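Local coordinates for laminin subunit ALPHA-1 (Mus musculus, PDB 2JD4), which is a basement membrane protein whose C-terminal LG4-5 domain pair binds metal ions and is thought to attach laminin-111 to the cell surface, at residues 5-13 with 227-235. The protein carries 4 engineered substitutions. Residues are numbered along the deposited sequence; the frame is centred on the assembly and turned at random.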
loop_
_atom_site.group_PDB
_atom_site.type_symbol
_atom_site.label_atom_id
_atom_site.label_comp_id
_atom_site.label_asym_id
_atom_site.label_seq_id
_atom_site.Cartn_x
_atom_site.Cartn_y
_atom_site.Cartn_z
ATOM N N GLN A 5 5.268 -38.238 9.953
ATOM C CA GLN A 5 5.392 -37.091 10.848
ATOM C C GLN A 5 5.073 -35.819 10.059
ATOM O O GLN A 5 5.472 -35.678 8.909
ATOM C CB GLN A 5 6.800 -37.025 11.466
ATOM C CG GLN A 5 7.949 -36.895 10.476
ATOM C CD GLN A 5 9.317 -36.970 11.143
ATOM O OE1 GLN A 5 10.346 -36.855 10.473
ATOM N NE2 GLN A 5 9.336 -37.158 12.463
ATOM N N PRO A 6 4.329 -34.882 10.665
ATOM C CA PRO A 6 3.996 -33.650 9.938
ATOM C C PRO A 6 5.193 -32.852 9.421
ATOM O O PRO A 6 6.234 -32.788 10.069
ATOM C CB PRO A 6 3.143 -32.866 10.943
ATOM C CG PRO A 6 3.531 -33.438 12.285
ATOM C CD PRO A 6 3.708 -34.902 12.002
ATOM N N GLU A 7 5.048 -32.263 8.237
ATOM C CA GLU A 7 6.121 -31.461 7.665
ATOM C C GLU A 7 6.011 -30.022 8.154
ATOM O O GLU A 7 5.068 -29.299 7.815
ATOM C CB GLU A 7 6.082 -31.519 6.137
ATOM C CG GLU A 7 6.693 -32.796 5.580
ATOM C CD GLU A 7 6.765 -32.808 4.070
ATOM O OE1 GLU A 7 7.244 -31.810 3.488
ATOM O OE2 GLU A 7 6.351 -33.822 3.465
ATOM N N LEU A 8 6.978 -29.625 8.975
ATOM C CA LEU A 8 7.006 -28.282 9.535
ATOM C C LEU A 8 7.244 -27.238 8.460
ATOM O O LEU A 8 7.880 -27.514 7.446
ATOM C CB LEU A 8 8.109 -28.169 10.587
ATOM C CG LEU A 8 7.966 -29.035 11.840
ATOM C CD1 LEU A 8 9.170 -28.802 12.748
ATOM C CD2 LEU A 8 6.672 -28.701 12.571
ATOM N N CYS A 9 6.718 -26.041 8.691
ATOM C CA CYS A 9 6.885 -24.925 7.768
ATOM C C CYS A 9 8.047 -24.076 8.257
ATOM O O CYS A 9 8.518 -24.252 9.379
ATOM C CB CYS A 9 5.628 -24.059 7.739
ATOM S SG CYS A 9 4.186 -24.814 6.925
ATOM N N ALA A 10 8.507 -23.154 7.418
ATOM C CA ALA A 10 9.599 -22.272 7.807
ATOM C C ALA A 10 9.116 -21.440 8.997
ATOM O O ALA A 10 7.927 -21.444 9.323
ATOM C CB ALA A 10 9.978 -21.362 6.644
ATOM N N VAL A 11 10.034 -20.733 9.646
ATOM C CA VAL A 11 9.677 -19.907 10.793
ATOM C C VAL A 11 9.987 -18.425 10.569
ATOM O O VAL A 11 11.056 -18.074 10.072
ATOM C CB VAL A 11 10.418 -20.375 12.058
ATOM C CG1 VAL A 11 10.068 -19.473 13.231
ATOM C CG2 VAL A 11 10.047 -21.816 12.366
ATOM N N ASP A 12 9.039 -17.568 10.942
ATOM C CA ASP A 12 9.190 -16.118 10.809
ATOM C C ASP A 12 9.877 -15.525 12.038
ATOM O O ASP A 12 9.485 -15.808 13.171
ATOM C CB ASP A 12 7.819 -15.452 10.645
ATOM C CG ASP A 12 7.473 -15.168 9.199
ATOM O OD1 ASP A 12 7.434 -16.121 8.396
ATOM O OD2 ASP A 12 7.237 -13.985 8.865
ATOM N N THR A 13 10.891 -14.696 11.811
ATOM C CA THR A 13 11.617 -14.060 12.907
ATOM C C THR A 13 11.191 -12.601 13.053
ATOM O O THR A 13 11.580 -11.752 12.251
ATOM C CB THR A 13 13.146 -14.110 12.672
ATOM O OG1 THR A 13 13.582 -15.473 12.610
ATOM C CG2 THR A 13 13.882 -13.399 13.802
ATOM N N GLU A 227 1.774 -12.173 -5.772
ATOM C CA GLU A 227 2.904 -12.880 -5.185
ATOM C C GLU A 227 2.576 -13.010 -3.709
ATOM O O GLU A 227 2.008 -12.091 -3.113
ATOM C CB GLU A 227 4.199 -12.085 -5.341
ATOM C CG GLU A 227 4.655 -11.888 -6.769
ATOM C CD GLU A 227 5.912 -11.046 -6.849
ATOM O OE1 GLU A 227 6.904 -11.403 -6.180
ATOM O OE2 GLU A 227 5.909 -10.030 -7.575
ATOM N N PHE A 228 2.920 -14.147 -3.113
ATOM C CA PHE A 228 2.636 -14.344 -1.702
ATOM C C PHE A 228 3.760 -15.101 -1.006
ATOM O O PHE A 228 4.515 -15.828 -1.642
ATOM C CB PHE A 228 1.316 -15.117 -1.541
ATOM C CG PHE A 228 1.413 -16.583 -1.902
ATOM C CD1 PHE A 228 1.875 -17.517 -0.975
ATOM C CD2 PHE A 228 1.042 -17.028 -3.170
ATOM C CE1 PHE A 228 1.967 -18.873 -1.306
ATOM C CE2 PHE A 228 1.128 -18.384 -3.513
ATOM C CZ PHE A 228 1.593 -19.307 -2.577
ATOM N N ARG A 229 3.858 -14.916 0.307
ATOM C CA ARG A 229 4.845 -15.606 1.127
ATOM C C ARG A 229 4.108 -15.941 2.411
ATOM O O ARG A 229 3.331 -15.129 2.921
ATOM C CB ARG A 229 6.062 -14.718 1.438
ATOM C CG ARG A 229 5.795 -13.550 2.387
ATOM C CD ARG A 229 7.102 -12.906 2.864
ATOM N NE ARG A 229 7.872 -13.780 3.752
ATOM C CZ ARG A 229 7.543 -14.054 5.010
ATOM N NH1 ARG A 229 6.455 -13.521 5.543
ATOM N NH2 ARG A 229 8.301 -14.865 5.736
ATOM N N THR A 230 4.331 -17.139 2.934
ATOM C CA THR A 230 3.644 -17.544 4.150
ATOM C C THR A 230 4.342 -18.712 4.831
ATOM O O THR A 230 5.102 -19.443 4.200
ATOM C CB THR A 230 2.178 -17.961 3.831
ATOM O OG1 THR A 230 1.499 -18.336 5.037
ATOM C CG2 THR A 230 2.161 -19.127 2.859
ATOM N N THR A 231 4.087 -18.862 6.126
ATOM C CA THR A 231 4.641 -19.961 6.906
ATOM C C THR A 231 3.484 -20.757 7.517
ATOM O O THR A 231 3.639 -21.401 8.559
ATOM C CB THR A 231 5.556 -19.463 8.045
ATOM O OG1 THR A 231 4.815 -18.615 8.935
ATOM C CG2 THR A 231 6.736 -18.699 7.472
ATOM N N SER A 232 2.326 -20.695 6.861
ATOM C CA SER A 232 1.121 -21.405 7.298
ATOM C C SER A 232 0.584 -22.258 6.150
ATOM O O SER A 232 0.732 -21.905 4.977
ATOM C CB SER A 232 0.049 -20.411 7.751
ATOM O OG SER A 232 -1.161 -21.079 8.080
ATOM N N LYS A 233 -0.052 -23.376 6.488
ATOM C CA LYS A 233 -0.571 -24.288 5.472
ATOM C C LYS A 233 -1.993 -24.006 4.999
ATOM O O LYS A 233 -2.430 -24.574 4.001
ATOM C CB LYS A 233 -0.479 -25.732 5.980
ATOM C CG LYS A 233 0.887 -26.085 6.564
ATOM C CD LYS A 233 0.975 -27.547 6.968
ATOM C CE LYS A 233 1.107 -28.439 5.751
ATOM N NZ LYS A 233 2.375 -28.160 5.024
ATOM N N ASN A 234 -2.715 -23.138 5.702
ATOM C CA ASN A 234 -4.083 -22.823 5.300
ATOM C C ASN A 234 -4.379 -21.328 5.344
ATOM O O ASN A 234 -4.046 -20.651 6.312
ATOM C CB ASN A 234 -5.084 -23.565 6.192
ATOM C CG ASN A 234 -4.887 -25.066 6.166
ATOM O OD1 ASN A 234 -4.155 -25.621 6.984
ATOM N ND2 ASN A 234 -5.523 -25.729 5.209
ATOM N N GLY A 235 -5.012 -20.818 4.292
ATOM C CA GLY A 235 -5.332 -19.407 4.269
ATOM C C GLY A 235 -6.027 -18.961 3.004
ATOM O O GLY A 235 -5.606 -19.302 1.898
#
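The side chains of Asp12 and Arg229 approach from opposite directions and form a salt bridge. The carboxylate lies at the edge of the guanidinium, near its plane, but the two flat groups are turned 56° against each other, so the pairing is skewed rather than a flat two-pronged fork. NH2 of Arg229 lies 3.1 Å from OD1 of Asp12 in the straightest of the bonds (161°), although the position of OD1 is less sure; OD2 takes weak bonds from both NH1 and NH2 of Arg229, at 3.4 Å each. A bend at chi3 (-69°) turns the arginine chain toward the N-terminal segment, while its NE is held by the carbonyl of Gly283. With an alanine at position 12, NH1 and NH2 of Arg229 would probably lose their charged mate, leaving the guanidinium held through NE alone among the bonds described. Beside this pair, Thr231 points at the 5-13 segment and brings its CB to 3.3 Å from the carbonyl O of Ala10. Cys9 packs next to it, with CB 3.4 Å from Thr231 O. SG of Cys9, beside its own backbone N, lies 3.6 Å from the aliphatic CG of Lys233 and is disulfide-bonded to Cys281. Next to Thr231, Thr230 OG1 accepts from Ser232 N in an ST turn. The N-terminal segment is thus fastened by the disulfide to Cys281 and the salt bridge to Arg229, and packs against the loop residues Thr231 and Lys233, on the second laminin G domain of the LG4-5 pair, a beta sandwich of the concanavalin-like class.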